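Local coordinates for RNA-binding protein (Sulfolobus solfataricus, PDB 2NRQ) that is of unknown function but belongs to an archaeal-specific family that structurally resembles RNA-binding proteins, with a low likelihood of binding RNA, at residues A[13-16]-A[17-20]. Sequence-based numbering, arbitrary orientation.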
ATOM      1  N   PHE A  13       9.908  -0.210   4.454  1.00 27.43           N
ATOM      2  CA  PHE A  13      11.249  -0.278   4.997  1.00 28.82           C
ATOM      3  C   PHE A  13      11.024  -0.457   6.487  1.00 29.50           C
ATOM      4  O   PHE A  13      10.381   0.367   7.110  1.00 31.23           O
ATOM      5  CB  PHE A  13      12.007   1.030   4.774  1.00 30.86           C
ATOM      6  CG  PHE A  13      12.204   1.390   3.333  1.00 35.21           C
ATOM      7  CD1 PHE A  13      12.886   0.531   2.471  1.00 35.35           C
ATOM      8  CD2 PHE A  13      11.711   2.599   2.827  1.00 37.93           C
ATOM      9  CE1 PHE A  13      13.072   0.865   1.124  1.00 35.18           C
ATOM     10  CE2 PHE A  13      11.893   2.947   1.474  1.00 36.65           C
ATOM     11  CZ  PHE A  13      12.576   2.073   0.625  1.00 34.84           C
ATOM     12  N   ILE A  14      11.541  -1.529   7.067  1.00 30.95           N
ATOM     13  CA  ILE A  14      11.371  -1.741   8.493  1.00 29.49           C
ATOM     14  C   ILE A  14      12.693  -1.548   9.203  1.00 31.11           C
ATOM     15  O   ILE A  14      13.718  -2.059   8.764  1.00 31.83           O
ATOM     16  CB  ILE A  14      10.827  -3.129   8.783  1.00 27.46           C
ATOM     17  CG1 ILE A  14       9.479  -3.284   8.076  1.00 26.53           C
ATOM     18  CG2 ILE A  14      10.688  -3.318  10.295  1.00 26.43           C
ATOM     19  CD1 ILE A  14       8.941  -4.693   8.044  1.00 25.99           C
ATOM     20  N   HIS A  15      12.650  -0.805  10.306  1.00 33.31           N
ATOM     21  CA  HIS A  15      13.831  -0.476  11.097  1.00 35.50           C
ATOM     22  C   HIS A  15      14.067  -1.381  12.298  1.00 37.99           C
ATOM     23  O   HIS A  15      13.194  -2.156  12.691  1.00 39.44           O
ATOM     24  CB  HIS A  15      13.717   0.965  11.569  1.00 35.21           C
ATOM     25  CG  HIS A  15      13.665   1.959  10.456  1.00 34.87           C
ATOM     26  ND1 HIS A  15      14.798   2.480   9.870  1.00 36.19           N
ATOM     27  CD2 HIS A  15      12.617   2.511   9.803  1.00 35.96           C
ATOM     28  CE1 HIS A  15      14.451   3.310   8.904  1.00 37.18           C
ATOM     29  NE2 HIS A  15      13.133   3.346   8.842  1.00 37.58           N
ATOM     30  N   GLU A  16      15.254  -1.270  12.885  1.00 40.42           N
ATOM     31  CA  GLU A  16      15.607  -2.083  14.043  1.00 44.35           C
ATOM     32  C   GLU A  16      14.604  -1.929  15.190  1.00 45.10           C
ATOM     33  O   GLU A  16      14.140  -2.915  15.771  1.00 45.51           O
ATOM     34  CB  GLU A  16      17.016  -1.719  14.520  1.00 46.93           C
ATOM     35  CG  GLU A  16      18.127  -2.329  13.667  1.00 50.48           C
ATOM     36  CD  GLU A  16      19.468  -1.668  13.911  1.00 53.89           C
ATOM     37  OE1 GLU A  16      20.481  -2.142  13.345  1.00 52.92           O
ATOM     38  OE2 GLU A  16      19.498  -0.666  14.667  1.00 55.87           O
ATOM     39  N   THR A  17      14.274  -0.684  15.502  1.00 44.61           N
ATOM     40  CA  THR A  17      13.324  -0.367  16.557  1.00 43.81           C
ATOM     41  C   THR A  17      11.917  -0.899  16.297  1.00 43.19           C
ATOM     42  O   THR A  17      11.146  -1.107  17.227  1.00 43.61           O
ATOM     43  CB  THR A  17      13.244   1.150  16.741  1.00 43.64           C
ATOM     44  OG1 THR A  17      14.467   1.606  17.324  1.00 42.86           O
ATOM     45  CG2 THR A  17      12.061   1.537  17.625  1.00 43.95           C
ATOM     46  N   GLU A  18      11.577  -1.120  15.033  1.00 42.06           N
ATOM     47  CA  GLU A  18      10.245  -1.600  14.692  1.00 40.59           C
ATOM     48  C   GLU A  18      10.056  -3.102  14.919  1.00 41.08           C
ATOM     49  O   GLU A  18      11.017  -3.873  14.902  1.00 43.07           O
ATOM     50  CB  GLU A  18       9.929  -1.223  13.243  1.00 39.40           C
ATOM     51  CG  GLU A  18       9.984   0.288  13.007  1.00 37.36           C
ATOM     52  CD  GLU A  18       9.645   0.691  11.586  1.00 38.11           C
ATOM     53  OE1 GLU A  18      10.447   0.423  10.672  1.00 37.50           O
ATOM     54  OE2 GLU A  18       8.567   1.277  11.380  1.00 39.09           O
ATOM     55  N   ASP A  19       8.813  -3.509  15.163  1.00 39.49           N
ATOM     56  CA  ASP A  19       8.504  -4.912  15.376  1.00 38.23           C
ATOM     57  C   ASP A  19       8.189  -5.475  13.998  1.00 38.16           C
ATOM     58  O   ASP A  19       7.060  -5.382  13.515  1.00 38.13           O
ATOM     59  CB  ASP A  19       7.294  -5.063  16.303  1.00 39.55           C
ATOM     60  CG  ASP A  19       6.991  -6.516  16.640  1.00 40.49           C
ATOM     61  OD1 ASP A  19       6.843  -7.333  15.705  1.00 41.23           O
ATOM     62  OD2 ASP A  19       6.897  -6.840  17.842  1.00 40.35           O
ATOM     63  N   TYR A  20       9.213  -6.047  13.372  1.00 36.62           N
ATOM     64  CA  TYR A  20       9.117  -6.620  12.041  1.00 35.42           C
ATOM     65  C   TYR A  20       8.012  -7.658  11.868  1.00 36.62           C
ATOM     66  O   TYR A  20       7.267  -7.616  10.889  1.00 36.71           O
ATOM     67  CB  TYR A  20      10.464  -7.236  11.664  1.00 33.63           C
ATOM     68  CG  TYR A  20      10.421  -8.063  10.407  1.00 30.90           C
ATOM     69  CD1 TYR A  20      10.469  -7.464   9.150  1.00 29.88           C
ATOM     70  CD2 TYR A  20      10.270  -9.446  10.475  1.00 30.98           C
ATOM     71  CE1 TYR A  20      10.363  -8.221   7.989  1.00 29.80           C
ATOM     72  CE2 TYR A  20      10.158 -10.214   9.324  1.00 31.11           C
ATOM     73  CZ  TYR A  20      10.200  -9.596   8.082  1.00 31.32           C
ATOM     74  OH  TYR A  20      10.019 -10.349   6.946  1.00 30.33           O
TER
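His15 and Glu18 close a type I beta turn: their CA atoms lie 5.2 Å apart, Glu16 and Thr17 between them both have near-helical backbone angles, as at the two central positions of such a turn, and Glu18 N donates to His15 O at 3.0 Å. A second bond spans the same turn: the Glu18 side chain reaches across to the end of the preceding strand, where OE1 accepts from His15 N at 2.5 Å. The bond is nearly straight (161° at the hydrogen) and uses the anti lone pair, the one directed away from OE2. Glu18 gets there with CG turned opposite its own carbonyl carbon (chi1 -59°) and an extended chain beyond. Its shaft runs alongside His15, pointing the same way, with carboxylate and imidazole planes 41° apart; OE1 lies at the ring edge, 3.1 Å from His15 CD2. OE2 forms a salt bridge with Lys103, whose NZ also donates to Phe13 O, so both carboxylate oxygens have partners. Shortening Glu18 to an alanine is likely to leave His15 N without its side-chain acceptor and Lys103 without its carboxylate mate. Ile14 supplies the apolar side: its CG2 lies 3.7 Å from Glu18 CB, while CD1 approaches Tyr20 CD1 to 3.4 Å, the two side chains crossing at about a right angle. Glu16 OE1 accepts from the backbone N of Lys52. The whole forms the surface turn from strand 7-14 into helix 20-30; Asp19, at the N-cap of that helix, accepts with OD1 from the backbone N of Lys22. Ile14 and Glu18 touch Ile23 of the same helix, and Ile14 pairs by backbone bonds with Ile54 of the antiparallel strand 52-60, which Tyr20 also touches.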